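Local coordinates for protein minor fimbrium subunit Mfa5 (PDB 6TO1) that serves as an accessory subunit of the minor fimbriae, which mediate biofilm formation and adhesion to host cells and other oral bacteria, at residues N109-T114 with Y469-D474; G496-N501 with V526-G531. One frame throughout, in Å; residues are numbered along the deposited sequence.

Interaction 1: residues N109-T114 with Y469-D474; sequences NAWDVT and YRIYAD
Strands 110-114 and 469-473 form an antiparallel ladder inside a beta sheet, with bridges from A110-Y472 to V113-Y469. This sheet also contains strand 90-98, on the far side of 110-114, and strand 421-423, beside 469-473. W111 with I471 and V113 with Y469 are hydrogen-bonded pairs; D112 with R470 is the non-hydrogen-bonded pair between them, and A110 with Y472 is another, beyond W111 and I471. A fifth backbone bond, from A473 N to N109 O, extends the ladder at its end.

The face carrying W111, V113, Y469 and I471 is mainly apolar. The V113 and Y469 side chains run alongside one another, with V113 CB 3.8 Å above the ring face and displaced from its centre, in a CH-pi contact. V113 CG1 approaches Y469 OH at 3.5 Å, while that hydroxyl is hydrogen-bonded to D415. The other branch, V113 CG2, meets I471 CD1 at 3.8 Å. Further along, the six-membered ring of W111 reaches A473, with CZ3 4.1 Å from A473 CB.

On the reverse face, A110 CB packs 3.7 Å from Y472 CE1, and next to them D112 and R470 form a salt bridge. R470 bends at chi3, which sets NE; the guanidinium meets the carboxylate side-on, their planes turned 38° against each other, and NH1 is bridged separately to D104. R470 NH2 donates to the syn lone pair of D112 OD2 at 3.0 Å. R470 NE, with D112 OD1 in the guanidinium plane, approaches that oxygen on its syn side from out of the carboxylate plane, at 2.9 Å and a nearly straight 175°.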
loop_
_atom_site.group_PDB
_atom_site.type_symbol
_atom_site.label_atom_id
_atom_site.label_comp_id
_atom_site.label_asym_id
_atom_site.label_seq_id
_atom_site.Cartn_x
_atom_site.Cartn_y
_atom_site.Cartn_z
ATOM N N ASN A 109 13.702 30.484 19.827
ATOM C CA ASN A 109 13.976 29.066 20.104
ATOM C C ASN A 109 12.725 28.300 19.689
ATOM O O ASN A 109 11.870 27.947 20.497
ATOM C CB ASN A 109 14.323 28.855 21.571
ATOM C CG ASN A 109 15.597 29.601 21.986
ATOM O OD1 ASN A 109 16.701 29.272 21.565
ATOM N ND2 ASN A 109 15.436 30.588 22.856
ATOM N N ALA A 110 12.599 28.082 18.382
ATOM C CA ALA A 110 11.385 27.521 17.815
ATOM C C ALA A 110 11.754 26.511 16.738
ATOM O O ALA A 110 12.681 26.728 15.958
ATOM C CB ALA A 110 10.485 28.605 17.220
ATOM N N TRP A 111 10.998 25.422 16.693
ATOM C CA TRP A 111 11.217 24.370 15.708
ATOM C C TRP A 111 9.865 23.895 15.214
ATOM O O TRP A 111 8.899 23.815 15.977
ATOM C CB TRP A 111 11.990 23.175 16.300
ATOM C CG TRP A 111 13.363 23.508 16.804
ATOM C CD1 TRP A 111 14.548 23.319 16.149
ATOM C CD2 TRP A 111 13.699 24.066 18.088
ATOM N NE1 TRP A 111 15.591 23.741 16.936
ATOM C CE2 TRP A 111 15.091 24.204 18.129
ATOM C CE3 TRP A 111 12.951 24.468 19.194
ATOM C CZ2 TRP A 111 15.751 24.729 19.236
ATOM C CZ3 TRP A 111 13.607 24.986 20.280
ATOM C CH2 TRP A 111 14.985 25.106 20.295
ATOM N N ASP A 112 9.812 23.546 13.934
ATOM C CA ASP A 112 8.622 22.930 13.364
ATOM C C ASP A 112 8.863 21.424 13.297
ATOM O O ASP A 112 9.784 20.968 12.619
ATOM C CB ASP A 112 8.314 23.500 11.985
ATOM C CG ASP A 112 7.703 24.892 12.051
ATOM O OD1 ASP A 112 6.848 25.146 12.919
ATOM O OD2 ASP A 112 8.098 25.719 11.213
ATOM N N VAL A 113 8.052 20.665 14.013
ATOM C CA VAL A 113 8.232 19.223 14.140
ATOM C C VAL A 113 7.232 18.542 13.218
ATOM O O VAL A 113 6.027 18.782 13.317
ATOM C CB VAL A 113 8.040 18.771 15.597
ATOM C CG1 VAL A 113 8.095 17.252 15.703
ATOM C CG2 VAL A 113 9.096 19.424 16.498
ATOM N N THR A 114 7.719 17.680 12.345
ATOM C CA THR A 114 6.855 16.950 11.428
ATOM C C THR A 114 6.977 15.469 11.754
ATOM O O THR A 114 8.089 14.982 11.945
ATOM C CB THR A 114 7.243 17.177 9.974
ATOM O OG1 THR A 114 6.916 18.513 9.578
ATOM C CG2 THR A 114 6.460 16.185 9.063
ATOM N N TYR A 469 3.669 20.681 13.752
ATOM C CA TYR A 469 3.363 21.611 14.834
ATOM C C TYR A 469 4.644 22.318 15.239
ATOM O O TYR A 469 5.739 21.765 15.118
ATOM C CB TYR A 469 2.735 20.890 16.047
ATOM C CG TYR A 469 3.554 19.766 16.648
ATOM C CD1 TYR A 469 4.440 20.006 17.689
ATOM C CD2 TYR A 469 3.442 18.446 16.183
ATOM C CE1 TYR A 469 5.200 18.983 18.252
ATOM C CE2 TYR A 469 4.214 17.411 16.752
ATOM C CZ TYR A 469 5.076 17.680 17.787
ATOM O OH TYR A 469 5.836 16.685 18.375
ATOM N N ARG A 470 4.499 23.541 15.745
ATOM C CA ARG A 470 5.630 24.320 16.232
ATOM C C ARG A 470 5.792 24.148 17.736
ATOM O O ARG A 470 4.806 24.142 18.485
ATOM C CB ARG A 470 5.457 25.803 15.904
ATOM C CG ARG A 470 6.669 26.652 16.244
ATOM C CD ARG A 470 6.681 27.998 15.505
ATOM N NE ARG A 470 6.889 27.804 14.076
ATOM C CZ ARG A 470 7.095 28.785 13.204
ATOM N NH1 ARG A 470 7.138 30.052 13.615
ATOM N NH2 ARG A 470 7.281 28.494 11.928
ATOM N N ILE A 471 7.038 23.972 18.160
ATOM C CA ILE A 471 7.380 23.924 19.577
ATOM C C ILE A 471 8.272 25.114 19.912
ATOM O O ILE A 471 9.076 25.574 19.096
ATOM C CB ILE A 471 8.085 22.624 20.032
ATOM C CG1 ILE A 471 9.382 22.401 19.277
ATOM C CG2 ILE A 471 7.155 21.430 19.907
ATOM C CD1 ILE A 471 10.156 21.172 19.750
ATOM N N TYR A 472 8.157 25.568 21.153
ATOM C CA TYR A 472 9.062 26.556 21.706
ATOM C C TYR A 472 9.801 25.957 22.893
ATOM O O TYR A 472 9.229 25.182 23.666
ATOM C CB TYR A 472 8.311 27.791 22.217
ATOM C CG TYR A 472 7.638 28.629 21.178
ATOM C CD1 TYR A 472 8.351 29.177 20.131
ATOM C CD2 TYR A 472 6.278 28.887 21.259
ATOM C CE1 TYR A 472 7.720 29.968 19.181
ATOM C CE2 TYR A 472 5.640 29.674 20.302
ATOM C CZ TYR A 472 6.372 30.211 19.274
ATOM O OH TYR A 472 5.766 30.993 18.315
ATOM N N ALA A 473 11.048 26.371 23.076
ATOM C CA ALA A 473 11.753 26.078 24.327
ATOM C C ALA A 473 11.229 26.965 25.461
ATOM O O ALA A 473 11.019 28.166 25.275
ATOM C CB ALA A 473 13.251 26.293 24.164
ATOM N N ASP A 474 11.004 26.354 26.631
ATOM C CA ASP A 474 10.588 27.036 27.869
ATOM C C ASP A 474 11.862 27.276 28.680
ATOM O O ASP A 474 12.365 26.378 29.370
ATOM C CB ASP A 474 9.566 26.177 28.603
ATOM C CG ASP A 474 9.121 26.755 29.923
ATOM O OD1 ASP A 474 9.739 27.708 30.430
ATOM O OD2 ASP A 474 8.137 26.222 30.457
#

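Interaction 2: residues G496-N501 with V526-G531; sequences GGFDTN and VKLGYG
F498 and V526 pair as the bridge of a small two-stranded antiparallel ribbon, 498-499 with 525-526, whose second strand leads by way of K527-G529 into strand 530-539. Their backbones exchange two hydrogen bonds: F498 N to V526 O at 2.8 Å and V526 N to F498 O at 2.9 Å. Both are somewhat bent, with angles of 147° and 151° at the hydrogen, and each donor is tilted from the carbonyl plane it meets. G497, which has no side chain, lets V526 O come close beside it, making a CA-H...O contact.

The long side chain of K527 runs past the two glycines. Its CB is still 5.0 Å from G497 CA, but CG closes to 3.8 Å from that same atom. Beyond CG the chain is extended; CD passes at a greater distance, and CE then comes within 3.9 Å of both G497 N and G496 C. At the tip, NZ makes a weak hydrogen bond to L495 O, just ahead of the glycines.

The F498 ring has L528 CD1 at its edge, 4.4 Å from CD2, and meets W630 edge-to-face. T500 crosses V526 at about a right angle, placing T500 CG2 3.7 Å from V526 CG1. T500 OG1 donates at 2.8 Å to N501 OD1 from above the carbonyl plane.

N501 CG is covalently linked to K94 NZ, the intramolecular isopeptide of this protein. That link makes N501 OD1 an amide oxygen, and the hydrogen bond it accepts from T500 OG1 probably polarises it slightly, while the methyl of the same threonine packs on V526.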
loop_
_atom_site.group_PDB
_atom_site.type_symbol
_atom_site.label_atom_id
_atom_site.label_comp_id
_atom_site.label_asym_id
_atom_site.label_seq_id
_atom_site.Cartn_x
_atom_site.Cartn_y
_atom_site.Cartn_z
ATOM N N GLY A 496 23.381 15.433 20.247
ATOM C CA GLY A 496 23.607 15.599 21.667
ATOM C C GLY A 496 22.677 16.569 22.374
ATOM O O GLY A 496 22.884 16.849 23.556
ATOM N N GLY A 497 21.664 17.085 21.698
ATOM C CA GLY A 497 20.768 18.055 22.288
ATOM C C GLY A 497 19.688 17.415 23.131
ATOM O O GLY A 497 19.715 16.222 23.465
ATOM N N PHE A 498 18.720 18.248 23.487
ATOM C CA PHE A 498 17.550 17.819 24.220
ATOM C C PHE A 498 16.588 17.131 23.271
ATOM O O PHE A 498 16.416 17.584 22.136
ATOM C CB PHE A 498 16.838 19.018 24.820
ATOM C CG PHE A 498 17.623 19.729 25.900
ATOM C CD1 PHE A 498 18.215 19.012 26.914
ATOM C CD2 PHE A 498 17.697 21.115 25.915
ATOM C CE1 PHE A 498 18.908 19.644 27.911
ATOM C CE2 PHE A 498 18.381 21.776 26.924
ATOM C CZ PHE A 498 18.995 21.034 27.923
ATOM N N ASP A 499 15.912 16.097 23.765
ATOM C CA ASP A 499 14.793 15.519 23.025
ATOM C C ASP A 499 13.693 16.556 22.800
ATOM O O ASP A 499 13.318 17.283 23.724
ATOM C CB ASP A 499 14.169 14.369 23.800
ATOM C CG ASP A 499 14.889 13.042 23.587
ATOM O OD1 ASP A 499 15.074 12.629 22.425
ATOM O OD2 ASP A 499 15.239 12.420 24.602
ATOM N N THR A 500 13.110 16.557 21.598
ATOM C CA THR A 500 11.825 17.226 21.412
ATOM C C THR A 500 10.659 16.324 21.802
ATOM O O THR A 500 9.593 16.815 22.208
ATOM C CB THR A 500 11.641 17.680 19.966
ATOM O OG1 THR A 500 11.658 16.540 19.104
ATOM C CG2 THR A 500 12.747 18.619 19.518
ATOM N N ASN A 501 10.846 15.013 21.682
ATOM C CA ASN A 501 9.822 14.030 21.989
ATOM C C ASN A 501 10.348 13.037 23.015
ATOM O O ASN A 501 11.501 12.612 22.939
ATOM C CB ASN A 501 9.392 13.185 20.735
ATOM C CG ASN A 501 9.077 13.990 19.527
ATOM O OD1 ASN A 501 9.233 15.194 19.442
ATOM N N VAL A 526 17.658 18.909 19.890
ATOM C CA VAL A 526 17.843 20.321 19.599
ATOM C C VAL A 526 18.627 20.973 20.737
ATOM O O VAL A 526 18.535 20.566 21.903
ATOM C CB VAL A 526 16.514 21.087 19.387
ATOM C CG1 VAL A 526 15.713 20.491 18.230
ATOM C CG2 VAL A 526 15.690 21.092 20.626
ATOM N N LYS A 527 19.399 21.986 20.371
ATOM C CA LYS A 527 20.033 22.904 21.325
ATOM C C LYS A 527 19.482 24.311 21.120
ATOM O O LYS A 527 19.289 24.761 19.984
ATOM C CB LYS A 527 21.556 22.886 21.155
ATOM C CG LYS A 527 22.181 21.537 21.458
ATOM C CD LYS A 527 23.679 21.471 21.102
ATOM C CE LYS A 527 24.198 20.045 21.308
ATOM N NZ LYS A 527 25.606 19.862 20.901
ATOM N N LEU A 528 19.203 24.991 22.232
ATOM C CA LEU A 528 18.676 26.346 22.169
ATOM C C LEU A 528 19.678 27.271 21.483
ATOM O O LEU A 528 20.894 27.110 21.612
ATOM C CB LEU A 528 18.379 26.861 23.581
ATOM C CG LEU A 528 16.997 26.556 24.128
ATOM C CD1 LEU A 528 16.834 25.049 24.200
ATOM C CD2 LEU A 528 16.857 27.156 25.497
ATOM N N GLY A 529 19.155 28.237 20.733
ATOM C CA GLY A 529 19.996 29.196 20.041
ATOM C C GLY A 529 20.112 30.553 20.733
ATOM O O GLY A 529 21.037 31.310 20.432
ATOM N N TYR A 530 19.188 30.867 21.643
ATOM C CA TYR A 530 19.147 32.165 22.322
ATOM C C TYR A 530 18.748 32.032 23.781
ATOM O O TYR A 530 17.795 31.330 24.115
ATOM C CB TYR A 530 18.149 33.131 21.628
ATOM C CG TYR A 530 18.540 33.380 20.196
ATOM C CD1 TYR A 530 19.380 34.433 19.848
ATOM C CD2 TYR A 530 18.138 32.502 19.188
ATOM C CE1 TYR A 530 19.785 34.614 18.544
ATOM C CE2 TYR A 530 18.532 32.678 17.896
ATOM C CZ TYR A 530 19.348 33.730 17.569
ATOM O OH TYR A 530 19.731 33.893 16.266
ATOM N N GLY A 531 19.443 32.766 24.652
ATOM C CA GLY A 531 19.096 32.831 26.050
ATOM C C GLY A 531 18.691 34.240 26.454
ATOM O O GLY A 531 18.542 35.135 25.613
#

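The centres of the two interactions lie about 10 Å apart, and N109 joins them directly: its OD1 and ND2 make probable hydrogen bonds, each 2.8 Å long, to G529 N and Y530 O. The end of the sheet in interaction 1 is thereby tied to the segment leading into strand 530-539. W111 adds packing, with NE1 3.5 Å from V526 CG1, and T500 rests on I471. The isopeptide connects them further, since K94, linked to N501 of interaction 2, touches V113, while N501 touches Y469. The magnesium site of S135, S137 and T207 belongs to the von Willebrand factor type A domain and involves neither contact.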